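Local coordinates for X-ray repair cross complementing protein 1 variant (Homo sapiens, PDB 6WH1) that is thought to act as a scaffold in DNA single-strand break repair, assembling repair complexes and binding poly-ADP-ribosylated PARP1, the chain here being its C-terminal BRCT domain, at residues Q45-A50 with P65-V70; F69-W74 with Y90-Q95. One frame throughout, in Å; residues are numbered along the deposited sequence.

Contact 1. Residues Q45-A50 with P65-V70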
ATOM      1  N   GLN A  45      -1.685   1.716 -15.013  1.00 46.25           N
ATOM      2  CA  GLN A  45      -1.853   0.486 -15.773  1.00 47.90           C
ATOM      3  C   GLN A  45      -2.981  -0.403 -15.267  1.00 45.89           C
ATOM      4  O   GLN A  45      -3.479  -1.235 -16.033  1.00 48.04           O
ATOM      5  CB  GLN A  45      -0.550  -0.327 -15.776  1.00 47.05           C
ATOM      6  CG  GLN A  45       0.538   0.254 -16.660  1.00 49.50           C
ATOM      7  CD  GLN A  45       1.821   0.503 -15.901  1.00 57.31           C
ATOM      8  OE1 GLN A  45       2.079  -0.122 -14.871  1.00 57.78           O
ATOM      9  NE2 GLN A  45       2.637   1.418 -16.404  1.00 66.95           N
ATOM     10  N   PHE A  46      -3.396  -0.250 -14.012  1.00 40.97           N
ATOM     11  CA  PHE A  46      -4.461  -1.070 -13.444  1.00 42.89           C
ATOM     12  C   PHE A  46      -5.332  -0.203 -12.554  1.00 41.56           C
ATOM     13  O   PHE A  46      -4.863   0.312 -11.533  1.00 44.53           O
ATOM     14  CB  PHE A  46      -3.893  -2.247 -12.642  1.00 40.42           C
ATOM     15  CG  PHE A  46      -3.042  -3.176 -13.451  1.00 44.11           C
ATOM     16  CD1 PHE A  46      -3.619  -4.177 -14.212  1.00 43.51           C
ATOM     17  CD2 PHE A  46      -1.662  -3.044 -13.455  1.00 48.47           C
ATOM     18  CE1 PHE A  46      -2.836  -5.032 -14.961  1.00 49.48           C
ATOM     19  CE2 PHE A  46      -0.870  -3.897 -14.204  1.00 49.03           C
ATOM     20  CZ  PHE A  46      -1.458  -4.891 -14.959  1.00 51.18           C
ATOM     21  N   VAL A  47      -6.590  -0.036 -12.936  1.00 38.07           N
ATOM     22  CA  VAL A  47      -7.579   0.597 -12.076  1.00 38.12           C
ATOM     23  C   VAL A  47      -8.262  -0.506 -11.278  1.00 40.95           C
ATOM     24  O   VAL A  47      -8.808  -1.454 -11.853  1.00 38.75           O
ATOM     25  CB  VAL A  47      -8.594   1.409 -12.893  1.00 37.03           C
ATOM     26  CG1 VAL A  47      -9.745   1.865 -12.009  1.00 36.55           C
ATOM     27  CG2 VAL A  47      -7.919   2.611 -13.533  1.00 37.77           C
ATOM     28  N   ILE A  48      -8.208  -0.399  -9.954  1.00 40.44           N
ATOM     29  CA  ILE A  48      -8.881  -1.331  -9.058  1.00 44.30           C
ATOM     30  C   ILE A  48     -10.160  -0.672  -8.561  1.00 50.07           C
ATOM     31  O   ILE A  48     -10.114   0.404  -7.953  1.00 52.77           O
ATOM     32  CB  ILE A  48      -7.974  -1.732  -7.883  1.00 41.75           C
ATOM     33  CG1 ILE A  48      -6.524  -1.911  -8.356  1.00 38.74           C
ATOM     34  CG2 ILE A  48      -8.502  -2.989  -7.210  1.00 42.45           C
ATOM     35  CD1 ILE A  48      -6.312  -3.092  -9.278  1.00 41.81           C
ATOM     36  N   THR A  49     -11.305  -1.308  -8.819  1.00 53.03           N
ATOM     37  CA  THR A  49     -12.594  -0.763  -8.411  1.00 57.66           C
ATOM     38  C   THR A  49     -13.510  -1.867  -7.912  1.00 58.25           C
ATOM     39  O   THR A  49     -13.445  -3.012  -8.369  1.00 56.88           O
ATOM     40  CB  THR A  49     -13.329  -0.045  -9.550  1.00 59.67           C
ATOM     41  OG1 THR A  49     -13.411  -0.910 -10.691  1.00 62.62           O
ATOM     42  CG2 THR A  49     -12.609   1.195  -9.937  1.00 61.50           C
ATOM     43  N   ALA A  50     -14.380  -1.497  -6.974  1.00 60.71           N
ATOM     44  CA  ALA A  50     -15.547  -2.297  -6.646  1.00 64.45           C
ATOM     45  C   ALA A  50     -16.798  -1.791  -7.341  1.00 68.02           C
ATOM     46  O   ALA A  50     -17.791  -2.523  -7.415  1.00 74.02           O
ATOM     47  CB  ALA A  50     -15.782  -2.314  -5.132  1.00 62.95           C
ATOM     48  N   PRO A  65      -4.582   2.925 -24.071  1.00 63.51           N
ATOM     49  CA  PRO A  65      -5.173   1.695 -24.638  1.00 59.34           C
ATOM     50  C   PRO A  65      -4.853   0.425 -23.860  1.00 56.73           C
ATOM     51  O   PRO A  65      -5.646  -0.522 -23.897  1.00 59.35           O
ATOM     52  CB  PRO A  65      -4.580   1.648 -26.053  1.00 63.03           C
ATOM     53  CG  PRO A  65      -4.092   3.051 -26.329  1.00 64.04           C
ATOM     54  CD  PRO A  65      -3.648   3.583 -25.007  1.00 66.71           C
ATOM     55  N   SER A  66      -3.723   0.365 -23.160  1.00 54.90           N
ATOM     56  CA  SER A  66      -3.317  -0.842 -22.450  1.00 51.54           C
ATOM     57  C   SER A  66      -3.881  -0.920 -21.037  1.00 51.90           C
ATOM     58  O   SER A  66      -3.514  -1.828 -20.287  1.00 51.30           O
ATOM     59  CB  SER A  66      -1.792  -0.933 -22.401  1.00 51.47           C
ATOM     60  OG  SER A  66      -1.235   0.200 -21.759  1.00 54.59           O
ATOM     61  N   LEU A  67      -4.766  -0.001 -20.665  1.00 55.59           N
ATOM     62  CA  LEU A  67      -5.280   0.048 -19.305  1.00 50.94           C
ATOM     63  C   LEU A  67      -6.246  -1.102 -19.049  1.00 50.29           C
ATOM     64  O   LEU A  67      -7.014  -1.499 -19.929  1.00 55.74           O
ATOM     65  CB  LEU A  67      -5.958   1.396 -19.068  1.00 56.88           C
ATOM     66  CG  LEU A  67      -7.098   1.566 -18.074  1.00 61.60           C
ATOM     67  CD1 LEU A  67      -6.570   1.478 -16.659  1.00 62.12           C
ATOM     68  CD2 LEU A  67      -7.736   2.917 -18.323  1.00 64.24           C
ATOM     69  N   ALA A  68      -6.196  -1.646 -17.832  1.00 44.83           N
ATOM     70  CA  ALA A  68      -7.031  -2.770 -17.430  1.00 36.95           C
ATOM     71  C   ALA A  68      -7.802  -2.410 -16.169  1.00 46.53           C
ATOM     72  O   ALA A  68      -7.269  -1.752 -15.269  1.00 43.41           O
ATOM     73  CB  ALA A  68      -6.196  -4.030 -17.180  1.00 30.22           C
ATOM     74  N   PHE A  69      -9.055  -2.860 -16.109  1.00 48.72           N
ATOM     75  CA  PHE A  69      -9.954  -2.600 -14.992  1.00 43.05           C
ATOM     76  C   PHE A  69     -10.206  -3.909 -14.260  1.00 44.73           C
ATOM     77  O   PHE A  69     -10.695  -4.874 -14.860  1.00 44.26           O
ATOM     78  CB  PHE A  69     -11.264  -1.989 -15.481  1.00 41.62           C
ATOM     79  CG  PHE A  69     -11.083  -0.693 -16.215  1.00 48.18           C
ATOM     80  CD1 PHE A  69     -10.896  -0.678 -17.587  1.00 50.19           C
ATOM     81  CD2 PHE A  69     -11.087   0.511 -15.530  1.00 47.43           C
ATOM     82  CE1 PHE A  69     -10.729   0.514 -18.262  1.00 52.28           C
ATOM     83  CE2 PHE A  69     -10.917   1.703 -16.200  1.00 47.19           C
ATOM     84  CZ  PHE A  69     -10.743   1.705 -17.565  1.00 50.31           C
ATOM     85  N   VAL A  70      -9.858  -3.945 -12.973  1.00 40.46           N
ATOM     86  CA  VAL A  70      -9.802  -5.187 -12.213  1.00 47.01           C
ATOM     87  C   VAL A  70     -10.444  -4.984 -10.846  1.00 50.10           C
ATOM     88  O   VAL A  70     -10.454  -3.879 -10.296  1.00 52.50           O
ATOM     89  CB  VAL A  70      -8.349  -5.696 -12.042  1.00 48.79           C
ATOM     90  CG1 VAL A  70      -8.348  -7.169 -11.727  1.00 46.53           C
ATOM     91  CG2 VAL A  70      -7.512  -5.427 -13.284  1.00 50.68           C
TER
HETATM   92  O   HOH W   1      -2.514  -2.705 -18.057  1.00 38.91           O
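Phe46, Val47 and Ile48 pair in parallel with Ala68, Phe69 and Val70, a backbone-led contact between neighbouring strands at one edge of the parallel sheet of this BRCT domain. The axes of strands 46-48 and 68-70 approach to 4.8 Å, and their directions differ by a twist of 26°. Four hydrogen bonds follow the parallel pattern. Val47 donates its N to Ala68 O, and its O accepts Val70 N at 2.9 Å; Val70 O in turn takes Thr49 N. These three run nearly along the C=O axis, whereas Ala68 N reaches Gln45 O at 3.3 Å from above the carbonyl plane. At that end a water donates to both Gln45 O and Ser66 O, bridging the two segments where the pairing begins.

On one face Val47 CB lies 3.7 Å from Phe69 CD2, the two side chains pointing the same way. Phe69 CG is anti to its carbonyl carbon (chi1 -59°), which swings the ring back toward Leu67, whose CD1 sits over the rim of one ring face and 3.6 Å from Val47 CG2. An alanine in place of Phe69 would probably open a gap beneath helix 55-63 and leave Val47 and Leu67 without the ring they pack against. On the reverse face Phe46 CD1 touches Ala68 CB at 3.9 Å, while Val70 CG2 meets the edge of the Phe46 ring. Thr49 OG1 is buried without a polar partner.

The two strands belong to a beta-alpha-beta unit whose linking helix 55-63 covers the Val47 and Phe69 face, where Phe69 stacks on Phe57 and Leu67 packs on Ala60. Helix 72-81 lies against the other face through Trp74, which meets Phe46 and Ile48, and strand 10-13 flanks strand 46-48 on its far side.

Contact 2. Residues F69-W74 with Y90-Q95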
ATOM      1  N   PHE A  69      -9.055  -2.860 -16.109  1.00 48.72           N
ATOM      2  CA  PHE A  69      -9.954  -2.600 -14.992  1.00 43.05           C
ATOM      3  C   PHE A  69     -10.206  -3.909 -14.260  1.00 44.73           C
ATOM      4  O   PHE A  69     -10.695  -4.874 -14.860  1.00 44.26           O
ATOM      5  CB  PHE A  69     -11.264  -1.989 -15.481  1.00 41.62           C
ATOM      6  CG  PHE A  69     -11.083  -0.693 -16.215  1.00 48.18           C
ATOM      7  CD1 PHE A  69     -10.896  -0.678 -17.587  1.00 50.19           C
ATOM      8  CD2 PHE A  69     -11.087   0.511 -15.530  1.00 47.43           C
ATOM      9  CE1 PHE A  69     -10.729   0.514 -18.262  1.00 52.28           C
ATOM     10  CE2 PHE A  69     -10.917   1.703 -16.200  1.00 47.19           C
ATOM     11  CZ  PHE A  69     -10.743   1.705 -17.565  1.00 50.31           C
ATOM     12  N   VAL A  70      -9.858  -3.945 -12.973  1.00 40.46           N
ATOM     13  CA  VAL A  70      -9.802  -5.187 -12.213  1.00 47.01           C
ATOM     14  C   VAL A  70     -10.444  -4.984 -10.846  1.00 50.10           C
ATOM     15  O   VAL A  70     -10.454  -3.879 -10.296  1.00 52.50           O
ATOM     16  CB  VAL A  70      -8.349  -5.696 -12.042  1.00 48.79           C
ATOM     17  CG1 VAL A  70      -8.348  -7.169 -11.727  1.00 46.53           C
ATOM     18  CG2 VAL A  70      -7.512  -5.427 -13.284  1.00 50.68           C
ATOM     19  N   ARG A  71     -10.964  -6.085 -10.283  1.00 46.26           N
ATOM     20  CA  ARG A  71     -11.604  -6.104  -8.979  1.00 49.79           C
ATOM     21  C   ARG A  71     -10.579  -6.358  -7.876  1.00 52.45           C
ATOM     22  O   ARG A  71      -9.521  -6.948  -8.124  1.00 51.22           O
ATOM     23  CB  ARG A  71     -12.681  -7.182  -8.938  1.00 49.77           C
ATOM     24  CG  ARG A  71     -13.796  -6.963  -9.948  1.00 53.12           C
ATOM     25  CD  ARG A  71     -14.986  -6.273  -9.310  1.00 56.68           C
ATOM     26  NE  ARG A  71     -16.066  -6.045 -10.266  1.00 63.65           N
ATOM     27  CZ  ARG A  71     -16.626  -4.862 -10.489  1.00 67.31           C
ATOM     28  NH1 ARG A  71     -16.208  -3.794  -9.822  1.00 66.07           N
ATOM     29  NH2 ARG A  71     -17.605  -4.744 -11.378  1.00 68.55           N
ATOM     30  N   PRO A  72     -10.874  -5.914  -6.650  1.00 52.71           N
ATOM     31  CA  PRO A  72      -9.923  -6.120  -5.538  1.00 48.89           C
ATOM     32  C   PRO A  72      -9.614  -7.583  -5.247  1.00 47.74           C
ATOM     33  O   PRO A  72      -8.581  -7.881  -4.615  1.00 49.92           O
ATOM     34  CB  PRO A  72     -10.627  -5.451  -4.348  1.00 49.62           C
ATOM     35  CG  PRO A  72     -11.544  -4.442  -4.967  1.00 52.71           C
ATOM     36  CD  PRO A  72     -12.005  -5.049  -6.262  1.00 50.65           C
ATOM     37  N   ARG A  73     -10.473  -8.509  -5.680  1.00 47.25           N
ATOM     38  CA  ARG A  73     -10.188  -9.919  -5.445  1.00 57.44           C
ATOM     39  C   ARG A  73      -8.937 -10.368  -6.188  1.00 54.15           C
ATOM     40  O   ARG A  73      -8.277 -11.320  -5.760  1.00 59.44           O
ATOM     41  CB  ARG A  73     -11.382 -10.789  -5.840  1.00 64.90           C
ATOM     42  CG  ARG A  73     -11.307 -12.185  -5.238  1.00 76.69           C
ATOM     43  CD  ARG A  73     -12.347 -13.120  -5.816  1.00 90.29           C
ATOM     44  NE  ARG A  73     -11.871 -14.501  -5.857  1.00 99.11           N
ATOM     45  CZ  ARG A  73     -12.383 -15.440  -6.644  1.00100.35           C
ATOM     46  NH1 ARG A  73     -13.394 -15.146  -7.451  1.00 99.17           N
ATOM     47  NH2 ARG A  73     -11.889 -16.671  -6.623  1.00101.93           N
ATOM     48  N   TRP A  74      -8.593  -9.700  -7.291  1.00 47.08           N
ATOM     49  CA  TRP A  74      -7.322  -9.985  -7.951  1.00 47.22           C
ATOM     50  C   TRP A  74      -6.160  -9.794  -6.989  1.00 49.63           C
ATOM     51  O   TRP A  74      -5.304 -10.673  -6.848  1.00 50.66           O
ATOM     52  CB  TRP A  74      -7.143  -9.086  -9.172  1.00 44.56           C
ATOM     53  CG  TRP A  74      -5.821  -9.265  -9.865  1.00 44.03           C
ATOM     54  CD1 TRP A  74      -5.176 -10.444 -10.104  1.00 45.45           C
ATOM     55  CD2 TRP A  74      -4.981  -8.233 -10.405  1.00 45.28           C
ATOM     56  NE1 TRP A  74      -3.991 -10.213 -10.763  1.00 47.55           N
ATOM     57  CE2 TRP A  74      -3.848  -8.865 -10.961  1.00 47.78           C
ATOM     58  CE3 TRP A  74      -5.079  -6.841 -10.478  1.00 44.83           C
ATOM     59  CZ2 TRP A  74      -2.820  -8.150 -11.580  1.00 48.01           C
ATOM     60  CZ3 TRP A  74      -4.055  -6.132 -11.092  1.00 44.86           C
ATOM     61  CH2 TRP A  74      -2.941  -6.790 -11.633  1.00 45.95           C
ATOM     62  N   TYR A  90     -10.441 -11.427 -13.062  1.00 54.61           N
ATOM     63  CA  TYR A  90     -11.202 -10.582 -12.147  1.00 53.78           C
ATOM     64  C   TYR A  90     -11.555  -9.245 -12.784  1.00 49.22           C
ATOM     65  O   TYR A  90     -11.695  -8.237 -12.084  1.00 46.49           O
ATOM     66  CB  TYR A  90     -10.425 -10.359 -10.847  1.00 53.72           C
ATOM     67  CG  TYR A  90      -9.736 -11.605 -10.329  1.00 61.26           C
ATOM     68  CD1 TYR A  90      -8.449 -11.938 -10.740  1.00 61.15           C
ATOM     69  CD2 TYR A  90     -10.376 -12.451  -9.432  1.00 63.49           C
ATOM     70  CE1 TYR A  90      -7.822 -13.077 -10.268  1.00 63.00           C
ATOM     71  CE2 TYR A  90      -9.755 -13.593  -8.957  1.00 62.90           C
ATOM     72  CZ  TYR A  90      -8.482 -13.900  -9.378  1.00 65.29           C
ATOM     73  OH  TYR A  90      -7.864 -15.034  -8.905  1.00 71.93           O
ATOM     74  N   GLY A  91     -11.712  -9.219 -14.106  1.00 47.05           N
ATOM     75  CA  GLY A  91     -11.867  -7.961 -14.804  1.00 45.10           C
ATOM     76  C   GLY A  91     -13.252  -7.347 -14.667  1.00 44.57           C
ATOM     77  O   GLY A  91     -14.248  -8.017 -14.388  1.00 42.59           O
ATOM     78  N   VAL A  92     -13.289  -6.031 -14.869  1.00 42.15           N
ATOM     79  CA  VAL A  92     -14.517  -5.245 -14.914  1.00 42.53           C
ATOM     80  C   VAL A  92     -14.752  -4.828 -16.361  1.00 45.91           C
ATOM     81  O   VAL A  92     -13.839  -4.318 -17.021  1.00 49.45           O
ATOM     82  CB  VAL A  92     -14.426  -4.014 -13.996  1.00 46.77           C
ATOM     83  CG1 VAL A  92     -15.780  -3.319 -13.883  1.00 44.70           C
ATOM     84  CG2 VAL A  92     -13.889  -4.407 -12.624  1.00 44.19           C
ATOM     85  N   VAL A  93     -15.963  -5.053 -16.860  1.00 54.81           N
ATOM     86  CA  VAL A  93     -16.302  -4.705 -18.239  1.00 57.49           C
ATOM     87  C   VAL A  93     -17.667  -4.021 -18.239  1.00 60.65           C
ATOM     88  O   VAL A  93     -18.391  -4.063 -17.234  1.00 61.90           O
ATOM     89  CB  VAL A  93     -16.300  -5.947 -19.163  1.00 54.15           C
ATOM     90  CG1 VAL A  93     -14.941  -6.639 -19.143  1.00 49.79           C
ATOM     91  CG2 VAL A  93     -17.409  -6.902 -18.774  1.00 56.40           C
ATOM     92  N   PRO A  94     -18.035  -3.369 -19.347  1.00 68.16           N
ATOM     93  CA  PRO A  94     -19.322  -2.658 -19.383  1.00 78.09           C
ATOM     94  C   PRO A  94     -20.512  -3.563 -19.102  1.00 89.66           C
ATOM     95  O   PRO A  94     -20.537  -4.739 -19.476  1.00 89.96           O
ATOM     96  CB  PRO A  94     -19.372  -2.090 -20.806  1.00 77.28           C
ATOM     97  CG  PRO A  94     -17.951  -1.920 -21.183  1.00 73.37           C
ATOM     98  CD  PRO A  94     -17.212  -3.056 -20.533  1.00 69.45           C
ATOM     99  N   GLN A  95     -21.511  -2.985 -18.445  1.00102.10           N
ATOM    100  CA  GLN A  95     -22.704  -3.699 -18.006  1.00113.79           C
ATOM    101  C   GLN A  95     -23.953  -3.191 -18.719  1.00116.17           C
ATOM    102  O   GLN A  95     -24.156  -3.456 -19.900  1.00117.50           O
ATOM    103  CB  GLN A  95     -22.872  -3.533 -16.502  1.00124.14           C
ATOM    104  CG  GLN A  95     -23.278  -2.126 -16.122  1.00133.98           C
ATOM    105  CD  GLN A  95     -22.458  -1.580 -14.984  1.00140.36           C
ATOM    106  OE1 GLN A  95     -21.381  -2.095 -14.684  1.00140.92           O
ATOM    107  NE2 GLN A  95     -22.954  -0.523 -14.350  1.00145.02           N
TER
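Val70 and Gly91 form a single backbone bridge, CA to CA 4.3 Å, as the two segments pass in opposite senses: Phe69 lies by Val92 and Arg71 by Tyr90. Two hydrogen bonds flank the bridge. Val92 N donates to Phe69 O at 2.8 Å, arriving from above the carbonyl plane, and Arg71 N donates to Tyr90 O at 2.9 Å.

Tyr90 buries the most surface here. Its ring lies over the first turn of helix 72-81, with Trp74 CA over one face, 3.8 Å from the ring centroid and 20° off the normal, a CH-pi contact. Trp74 CB comes to 3.5 Å from Tyr90 CD1. The five-membered ring of Trp74 is tilted 27° to the Tyr90 ring but slid so far along it that the two barely overlap. Trp74 is the tryptophan characteristic of the third helix of BRCT domains; its NE1 is hydrogen-bonded to Leu85 O, so the indole is fixed at its polar corner as well as along its stem. In the same fold strand 68-70 is outermost in the sheet, and the tail pairs with its side turned away from strand 46-48.

Arg73 comes to the Tyr90 ring from its rim: CZ lies in the ring plane at the edge, while Tyr90 CE2 sits over one face of the guanidinium, the two planes 80° apart. Arg71 instead bends at chi2, laying its guanidinium across Val92, whose CG2 is 3.5 Å from Arg71 CZ, over the centre of the group. Val92 CG1 lies 3.4 Å from Arg71 NH2, and Arg71 NH1 is hydrogen-bonded to the carbonyls of Gln51 and Thr49.

In the fold
From the N terminus, the chain first enters contact 1 at 45-50, leaves through helix 55-63 and returns at 65-70, closing a loop with 14 residues between the segments. Contact 2 then opens on the same strand, sharing Phe69 and Val70, and closes a second loop, with 15 residues between its segments, through the rest of helix 72-81 when the chain comes back at 90-95. The loops follow one another, overlapping only at the shared Phe69 and Val70, and neither nests in the other. Strand 68-70 thus has strand 46-48 on one side and the C-terminal tail on the other. Side chains of contact 2 also reach back to strand 46-48 and the turn after it.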